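Invasion-associated protein (Mycobacterium tuberculosis, PDB 4LJ1) probably binds peptidoglycan in the cell envelope through a non-catalytic NlpC/p60 domain. Local coordinates at residues K84-F89 and P126-V131; I88-E93 and S117-N122. All coordinates share one frame; numbering follows the deposited sequence. Where two conformers were deposited one is given.

Contact 1 of 2, residues K84-F89 and P126-V131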
ATOM      1  N   LYS A  84       4.859 -11.446  -0.762  1.00 11.66           N
ATOM      2  CA  LYS A  84       5.359 -10.118  -0.529  1.00 12.50           C
ATOM      3  C   LYS A  84       5.183  -9.248  -1.778  1.00 10.40           C
ATOM      4  O   LYS A  84       5.331  -9.705  -2.918  1.00 11.99           O
ATOM      5  CB  LYS A  84       6.790 -10.124  -0.003  1.00 16.46           C
ATOM      6  CG  LYS A  84       7.883 -10.619  -0.918  1.00 19.50           C
ATOM      7  CD  LYS A  84       9.246 -10.392  -0.236  1.00 23.15           C
ATOM      8  CE  LYS A  84      10.357 -11.282  -0.750  0.50 23.67           C
ATOM      9  NZ  LYS A  84      11.617 -11.021   0.002  0.50 24.74           N
ATOM     10  N   GLY A  85       4.802  -7.993  -1.543  1.00  9.45           N
ATOM     11  CA  GLY A  85       4.475  -7.049  -2.597  1.00  9.22           C
ATOM     12  C   GLY A  85       2.990  -6.952  -2.889  1.00  8.37           C
ATOM     13  O   GLY A  85       2.540  -5.969  -3.474  1.00  9.72           O
ATOM     14  N   ASP A  86       2.206  -7.950  -2.494  1.00  8.52           N
ATOM     15  CA  ASP A  86       0.766  -7.859  -2.675  1.00  7.64           C
ATOM     16  C   ASP A  86       0.237  -6.720  -1.782  1.00  7.35           C
ATOM     17  O   ASP A  86       0.822  -6.409  -0.758  1.00  8.08           O
ATOM     18  CB  ASP A  86       0.094  -9.172  -2.282  1.00  8.00           C
ATOM     19  CG  ASP A  86       0.356 -10.319  -3.242  1.00  8.94           C
ATOM     20  OD1 ASP A  86       0.860 -10.083  -4.374  1.00  9.98           O
ATOM     21  OD2 ASP A  86       0.001 -11.469  -2.887  1.00  9.82           O
ATOM     22  N   LEU A  87      -0.893  -6.166  -2.178  1.00  7.32           N
ATOM     23  CA  LEU A  87      -1.563  -5.107  -1.411  1.00  7.05           C
ATOM     24  C   LEU A  87      -2.683  -5.691  -0.558  1.00  6.75           C
ATOM     25  O   LEU A  87      -3.480  -6.512  -1.033  1.00  7.17           O
ATOM     26  CB  LEU A  87      -2.140  -4.085  -2.387  1.00  7.15           C
ATOM     27  CG  LEU A  87      -1.143  -3.327  -3.270  1.00  8.33           C
ATOM     28  CD1 LEU A  87      -1.899  -2.399  -4.209  1.00  9.64           C
ATOM     29  CD2 LEU A  87      -0.149  -2.561  -2.408  1.00  9.82           C
ATOM     30  N   ILE A  88      -2.705  -5.272   0.696  1.00  6.85           N
ATOM     31  CA  ILE A  88      -3.738  -5.597   1.672  1.00  6.77           C
ATOM     32  C   ILE A  88      -4.690  -4.409   1.760  1.00  6.08           C
ATOM     33  O   ILE A  88      -4.239  -3.261   1.760  1.00  7.44           O
ATOM     34  CB  ILE A  88      -3.086  -5.869   3.041  1.00  7.54           C
ATOM     35  CG1 ILE A  88      -2.246  -7.148   3.004  1.00  8.83           C
ATOM     36  CG2 ILE A  88      -4.147  -5.957   4.150  1.00  9.64           C
ATOM     37  CD1 ILE A  88      -1.272  -7.272   4.154  1.00 12.44           C
ATOM     38  N   PHE A  89      -5.975  -4.681   1.864  1.00  6.28           N
ATOM     39  CA  PHE A  89      -6.983  -3.633   1.970  1.00  6.90           C
ATOM     40  C   PHE A  89      -7.825  -3.788   3.215  1.00  7.08           C
ATOM     41  O   PHE A  89      -7.979  -4.897   3.760  1.00  7.73           O
ATOM     42  CB  PHE A  89      -7.881  -3.628   0.732  1.00  7.59           C
ATOM     43  CG  PHE A  89      -7.154  -3.303  -0.534  1.00  7.20           C
ATOM     44  CD1 PHE A  89      -6.471  -4.271  -1.223  1.00  8.58           C
ATOM     45  CD2 PHE A  89      -7.147  -2.014  -1.018  1.00  8.06           C
ATOM     46  CE1 PHE A  89      -5.768  -3.967  -2.379  1.00  9.45           C
ATOM     47  CE2 PHE A  89      -6.460  -1.701  -2.177  1.00  9.37           C
ATOM     48  CZ  PHE A  89      -5.762  -2.678  -2.853  1.00 10.03           C
ATOM     49  N   PRO A 126     -11.503  -9.286   1.924  1.00 12.55           N
ATOM     50  CA  PRO A 126     -11.213 -10.724   1.769  1.00 13.39           C
ATOM     51  C   PRO A 126     -10.133 -11.145   0.776  1.00 11.81           C
ATOM     52  O   PRO A 126      -9.709 -12.293   0.801  1.00 12.97           O
ATOM     53  CB  PRO A 126     -12.557 -11.325   1.341  1.00 17.26           C
ATOM     54  CG  PRO A 126     -13.537 -10.239   1.309  1.00 19.30           C
ATOM     55  CD  PRO A 126     -12.942  -8.986   1.829  1.00 14.59           C
ATOM     56  N   TYR A 127      -9.795 -10.269  -0.155  1.00 10.43           N
ATOM     57  CA  TYR A 127      -8.745 -10.526  -1.128  1.00  8.86           C
ATOM     58  C   TYR A 127      -7.648  -9.493  -0.986  1.00  8.34           C
ATOM     59  O   TYR A 127      -7.913  -8.321  -0.669  1.00  9.23           O
ATOM     60  CB  TYR A 127      -9.308 -10.415  -2.532  1.00  9.81           C
ATOM     61  CG  TYR A 127     -10.268 -11.481  -2.939  1.00 10.46           C
ATOM     62  CD1 TYR A 127      -9.807 -12.749  -3.283  1.00 11.59           C
ATOM     63  CD2 TYR A 127     -11.620 -11.234  -3.031  1.00 14.58           C
ATOM     64  CE1 TYR A 127     -10.668 -13.740  -3.723  1.00 13.12           C
ATOM     65  CE2 TYR A 127     -12.492 -12.225  -3.464  1.00 18.99           C
ATOM     66  CZ  TYR A 127     -12.000 -13.481  -3.779  1.00 17.35           C
ATOM     67  OH  TYR A 127     -12.856 -14.460  -4.181  1.00 23.95           O
ATOM     68  N   LEU A 128      -6.399  -9.909  -1.242  1.00  8.22           N
ATOM     69  CA  LEU A 128      -5.286  -9.021  -1.534  1.00  7.69           C
ATOM     70  C   LEU A 128      -5.296  -8.730  -3.031  1.00  7.81           C
ATOM     71  O   LEU A 128      -5.996  -9.406  -3.811  1.00  8.63           O
ATOM     72  CB  LEU A 128      -3.957  -9.642  -1.101  1.00  8.45           C
ATOM     73  CG  LEU A 128      -3.677  -9.826   0.401  1.00  9.43           C
ATOM     74  CD1 LEU A 128      -4.425 -11.046   0.948  1.00 12.35           C
ATOM     75  CD2 LEU A 128      -2.178  -9.927   0.680  1.00 10.87           C
ATOM     76  N   VAL A 129      -4.471  -7.768  -3.445  1.00  7.44           N
ATOM     77  CA  VAL A 129      -4.281  -7.501  -4.868  1.00  7.82           C
ATOM     78  C   VAL A 129      -2.835  -7.741  -5.235  1.00  8.38           C
ATOM     79  O   VAL A 129      -1.921  -7.265  -4.569  1.00  9.01           O
ATOM     80  CB  VAL A 129      -4.671  -6.064  -5.246  1.00  9.33           C
ATOM     81  CG1 VAL A 129      -4.072  -5.635  -6.593  1.00 10.54           C
ATOM     82  CG2 VAL A 129      -6.183  -5.932  -5.219  1.00 11.09           C
ATOM     83  N   ARG A 130      -2.622  -8.460  -6.333  1.00  9.04           N
ATOM     84  CA  ARG A 130      -1.310  -8.620  -6.915  1.00 10.72           C
ATOM     85  C   ARG A 130      -1.150  -7.655  -8.074  1.00 10.24           C
ATOM     86  O   ARG A 130      -1.862  -7.722  -9.062  1.00 12.03           O
ATOM     87  CB  ARG A 130      -1.087 -10.039  -7.411  1.00 13.13           C
ATOM     88  CG  ARG A 130       0.349 -10.241  -7.900  1.00 14.83           C
ATOM     89  CD  ARG A 130       0.834 -11.649  -7.748  1.00 14.47           C
ATOM     90  NE  ARG A 130       0.672 -12.106  -6.390  1.00 11.24           N
ATOM     91  CZ  ARG A 130       0.383 -13.349  -6.048  1.00 12.21           C
ATOM     92  NH1 ARG A 130       0.291 -14.322  -6.957  1.00 16.61           N
ATOM     93  NH2 ARG A 130       0.235 -13.620  -4.766  1.00 12.30           N
ATOM     94  N   VAL A 131      -0.184  -6.767  -7.955  1.00 12.80           N
ATOM     95  CA  VAL A 131       0.034  -5.715  -8.908  1.00 14.46           C
ATOM     96  C   VAL A 131       0.930  -6.182 -10.052  1.00 15.95           C
ATOM     97  O   VAL A 131       0.648  -5.914 -11.216  1.00 19.95           O
ATOM     98  CB  VAL A 131       0.689  -4.521  -8.179  1.00 15.02           C
ATOM     99  CG1 VAL A 131       0.996  -3.395  -9.134  1.00 17.39           C
ATOM    100  CG2 VAL A 131      -0.212  -4.044  -7.052  1.00 17.21           C
TER
HETATM  101  O   HOH W   1      -6.853  -7.451   1.744  1.00 10.81           O
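Arg130 presents the edge of its guanidinium to the carboxylate of Asp86, and the two planes are nearly coplanar, 18° apart. The grip is side-on and forms a salt bridge with two hydrogen bonds. NE of Arg130 reaches OD1 of Asp86 at 2.9 Å, and NH2 reaches OD2. Each oxygen uses its syn lone pair. The bend of the arginine chain at chi3 (-54°) turns the guanidinium back onto Asp86. The Phe89 ring meets Val129 obliquely, with CE1 3.5 Å from Val129 CG2; Tyr71 packs edge-to-face with the same ring.

Between these groups the backbones form one antiparallel bridge, the hydrogen-bonded pair Leu87 and Val129. Leu87 N lies 2.8 Å from Val129 O, and Val129 N lies 2.9 Å from Leu87 O. Beyond it, a water bridges Phe89 N and Tyr127 O, accepting from the former. Ile88 CG1 lies beside Leu128 CD2 at 3.6 Å. Leu87 CD1 touches Val131 CG2.

The contact thus joins strand 87-90, outermost of the four-stranded NlpC/p60 sheet, to strand 128-130. Asp86 OD2 also accepts from Arg83 N, and Arg130 NH2 also donates to Gln81 O. This buried carboxylate is therefore well compensated, which would probably keep it ionised.

Contact 2 of 2, residues I88-E93 and S117-N122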
ATOM      1  N   ILE A  88      -2.705  -5.272   0.696  1.00  6.85           N
ATOM      2  CA  ILE A  88      -3.738  -5.597   1.672  1.00  6.77           C
ATOM      3  C   ILE A  88      -4.690  -4.409   1.760  1.00  6.08           C
ATOM      4  O   ILE A  88      -4.239  -3.261   1.760  1.00  7.44           O
ATOM      5  CB  ILE A  88      -3.086  -5.869   3.041  1.00  7.54           C
ATOM      6  CG1 ILE A  88      -2.246  -7.148   3.004  1.00  8.83           C
ATOM      7  CG2 ILE A  88      -4.147  -5.957   4.150  1.00  9.64           C
ATOM      8  CD1 ILE A  88      -1.272  -7.272   4.154  1.00 12.44           C
ATOM      9  N   PHE A  89      -5.975  -4.681   1.864  1.00  6.28           N
ATOM     10  CA  PHE A  89      -6.983  -3.633   1.970  1.00  6.90           C
ATOM     11  C   PHE A  89      -7.825  -3.788   3.215  1.00  7.08           C
ATOM     12  O   PHE A  89      -7.979  -4.897   3.760  1.00  7.73           O
ATOM     13  CB  PHE A  89      -7.881  -3.628   0.732  1.00  7.59           C
ATOM     14  CG  PHE A  89      -7.154  -3.303  -0.534  1.00  7.20           C
ATOM     15  CD1 PHE A  89      -6.471  -4.271  -1.223  1.00  8.58           C
ATOM     16  CD2 PHE A  89      -7.147  -2.014  -1.018  1.00  8.06           C
ATOM     17  CE1 PHE A  89      -5.768  -3.967  -2.379  1.00  9.45           C
ATOM     18  CE2 PHE A  89      -6.460  -1.701  -2.177  1.00  9.37           C
ATOM     19  CZ  PHE A  89      -5.762  -2.678  -2.853  1.00 10.03           C
ATOM     20  N   TYR A  90      -8.402  -2.665   3.625  1.00  7.23           N
ATOM     21  CA  TYR A  90      -9.408  -2.604   4.664  1.00  7.76           C
ATOM     22  C   TYR A  90     -10.672  -1.974   4.113  1.00  7.81           C
ATOM     23  O   TYR A  90     -10.631  -1.095   3.253  1.00  8.81           O
ATOM     24  CB  TYR A  90      -8.864  -1.828   5.908  1.00  8.26           C
ATOM     25  CG  TYR A  90      -7.743  -2.610   6.545  1.00  8.62           C
ATOM     26  CD1 TYR A  90      -8.013  -3.587   7.486  1.00  8.76           C
ATOM     27  CD2 TYR A  90      -6.437  -2.502   6.100  1.00  8.53           C
ATOM     28  CE1 TYR A  90      -7.004  -4.383   8.013  1.00  9.38           C
ATOM     29  CE2 TYR A  90      -5.426  -3.289   6.634  1.00  9.72           C
ATOM     30  CZ  TYR A  90      -5.725  -4.252   7.566  1.00  9.22           C
ATOM     31  OH  TYR A  90      -4.746  -5.080   8.062  1.00 11.04           O
ATOM     32  N   GLY A  91     -11.805  -2.394   4.666  1.00  8.56           N
ATOM     33  CA  GLY A  91     -13.111  -1.878   4.308  1.00 10.19           C
ATOM     34  C   GLY A  91     -13.814  -2.669   3.234  1.00 10.19           C
ATOM     35  O   GLY A  91     -13.200  -3.457   2.519  1.00 10.61           O
ATOM     36  N   PRO A  92     -15.113  -2.411   3.050  1.00 12.43           N
ATOM     37  CA  PRO A  92     -15.846  -3.073   1.981  1.00 12.84           C
ATOM     38  C   PRO A  92     -15.282  -2.653   0.634  1.00 12.53           C
ATOM     39  O   PRO A  92     -15.109  -1.462   0.369  1.00 13.50           O
ATOM     40  CB  PRO A  92     -17.287  -2.591   2.147  1.00 15.70           C
ATOM     41  CG  PRO A  92     -17.288  -1.613   3.237  1.00 18.90           C
ATOM     42  CD  PRO A  92     -15.938  -1.490   3.836  1.00 13.95           C
ATOM     43  N   GLU A  93     -14.949  -3.635  -0.187  1.00 12.91           N
ATOM     44  CA  GLU A  93     -14.350  -3.406  -1.495  1.00 12.69           C
ATOM     45  C   GLU A  93     -13.096  -2.527  -1.380  1.00 10.16           C
ATOM     46  O   GLU A  93     -12.772  -1.778  -2.284  1.00 10.54           O
ATOM     47  CB  GLU A  93     -15.365  -2.785  -2.477  1.00 14.84           C
ATOM     48  CG  GLU A  93     -16.688  -3.518  -2.595  1.00 18.70           C
ATOM     49  CD  GLU A  93     -16.597  -4.871  -3.266  0.50 21.21           C
ATOM     50  OE1 GLU A  93     -15.602  -5.163  -3.952  0.50 20.88           O
ATOM     51  OE2 GLU A  93     -17.566  -5.646  -3.132  0.50 29.21           O
ATOM     52  N   SER A 117       4.114  -3.270  10.744  1.00  8.79           N
ATOM     53  CA  SER A 117       3.219  -3.800  11.788  0.50 10.09           C
ATOM     54  C   SER A 117       2.770  -5.196  11.396  1.00  8.25           C
ATOM     55  O   SER A 117       2.651  -5.480  10.222  1.00  8.39           O
ATOM     56  CB  SER A 117       1.935  -2.985  11.872  0.50 12.22           C
ATOM     57  OG  SER A 117       2.137  -1.603  12.003  0.50 14.42           O
ATOM     58  N   PRO A 118       2.430  -6.064  12.352  1.00  9.17           N
ATOM     59  CA  PRO A 118       1.827  -7.338  11.964  1.00  9.65           C
ATOM     60  C   PRO A 118       0.510  -7.102  11.227  1.00 10.20           C
ATOM     61  O   PRO A 118      -0.228  -6.175  11.547  1.00  9.53           O
ATOM     62  CB  PRO A 118       1.592  -8.025  13.315  1.00 12.01           C
ATOM     63  CG  PRO A 118       2.614  -7.440  14.219  1.00 13.08           C
ATOM     64  CD  PRO A 118       2.774  -6.025  13.779  1.00 10.48           C
ATOM     65  N   VAL A 119       0.221  -7.944  10.243  1.00  9.54           N
ATOM     66  CA  VAL A 119      -1.047  -7.864   9.549  1.00  8.99           C
ATOM     67  C   VAL A 119      -2.201  -8.036  10.545  1.00 10.00           C
ATOM     68  O   VAL A 119      -2.128  -8.903  11.448  1.00 10.85           O
ATOM     69  CB  VAL A 119      -1.145  -8.938   8.461  1.00  9.38           C
ATOM     70  CG1 VAL A 119      -2.532  -8.958   7.829  1.00 11.39           C
ATOM     71  CG2 VAL A 119      -0.054  -8.750   7.418  1.00  9.27           C
ATOM     72  N   ARG A 120      -3.246  -7.225  10.406  1.00 10.91           N
ATOM     73  CA  ARG A 120      -4.438  -7.317  11.244  0.70 12.32           C
ATOM     74  C   ARG A 120      -5.592  -7.793  10.360  1.00 12.27           C
ATOM     75  O   ARG A 120      -5.840  -7.240   9.290  1.00 12.61           O
ATOM     76  CB  ARG A 120      -4.842  -5.943  11.794  0.70 12.53           C
ATOM     77  CG  ARG A 120      -3.871  -5.193  12.712  0.70 13.33           C
ATOM     78  CD  ARG A 120      -4.317  -3.708  12.849  0.70 13.66           C
ATOM     79  NE  ARG A 120      -3.483  -2.715  12.144  0.70 18.10           N
ATOM     80  CZ  ARG A 120      -3.876  -1.889  11.179  0.70 17.49           C
ATOM     81  NH1 ARG A 120      -5.118  -1.906  10.718  0.70 24.16           N
ATOM     82  NH2 ARG A 120      -3.019  -1.053  10.663  0.70 23.66           N
ATOM     83  N   THR A 121      -6.325  -8.805  10.780  1.00 11.95           N
ATOM     84  CA  THR A 121      -7.443  -9.239   9.943  1.00 11.96           C
ATOM     85  C   THR A 121      -8.738  -8.489  10.287  1.00 10.88           C
ATOM     86  O   THR A 121      -9.667  -8.545   9.511  1.00 12.09           O
ATOM     87  CB  THR A 121      -7.716 -10.739  10.032  1.00 15.85           C
ATOM     88  OG1 THR A 121      -7.871 -11.043  11.408  1.00 18.58           O
ATOM     89  CG2 THR A 121      -6.579 -11.544   9.425  1.00 19.29           C
ATOM     90  N   ASN A 122      -8.768  -7.735  11.387  1.00 12.19           N
ATOM     91  CA  ASN A 122      -9.957  -6.943  11.705  1.00 12.41           C
ATOM     92  C   ASN A 122     -10.227  -5.904  10.630  0.50  8.81           C
ATOM     93  O   ASN A 122      -9.414  -5.005  10.424  0.50  7.61           O
ATOM     94  CB  ASN A 122      -9.854  -6.236  13.052  1.00 15.39           C
ATOM     95  CG  ASN A 122     -11.113  -5.453  13.385  1.00 17.96           C
ATOM     96  OD1 ASN A 122     -12.189  -6.029  13.434  1.00 21.11           O
ATOM     97  ND2 ASN A 122     -10.986  -4.144  13.624  0.50 15.24           N
TER
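Tyr90 reaches from strand 87-90 of the antiparallel NlpC/p60 sheet to the loop that follows strand 114-118. These are the two outermost strands of the four-stranded sheet. The touching parts run 24° apart, and Tyr90 CA and Asn122 CA are 8.3 Å from each other. Side chains and loop carbonyls fill the gap, with no backbone pairing between the segments.

The tight part is where the buried Ile88 and Tyr90 meet the loop. Met107 and Met124 also touch Tyr90. Its CG stands anti to the carbonyl carbon (chi1 -66°), and the ring extends toward the loop. Asn122 O sits at the ring edge, near its plane, 3.5 Å from CE1. Two residues earlier on the strand, Ile88 CD1 meets Val119 CG2 at 3.8 Å. Met124 and Tyr101 also touch Ile88.

The side chain of Arg120 is the looser, solvent-facing side. Arg120 is exposed and was deposited in two conformers. In one of them NH1 lies over one face of the Tyr90 ring, offset toward the rim, and NH2 is in a salt bridge with Glu109. The backbone of the same residue belongs to the close end of the contact, which is its polar link: Tyr90 OH donates to Arg120 O at 2.7 Å, in the carbonyl plane and on a lone pair.

How the contacts relate
From the N terminus, the chain passes helices 5-16, 48-57 and 67-73 before it reaches strand 87-90. Both contacts start on this strand and share Ile88 and Phe89. The chain then runs through strands 97-103, 106-110 and 114-118. Contact 2 closes this loop at residues 117-122, after 23 intervening residues. The chain goes on to strand 128-130, where contact 1 closes the longer loop of 36 residues. The shorter loop thus lies within the longer one. Contact 2 ties the two outermost strands of the four-stranded sheet through the loop after 114-118. Contact 1 ties the same sheet to the two-stranded pair 75-77 and 128-130.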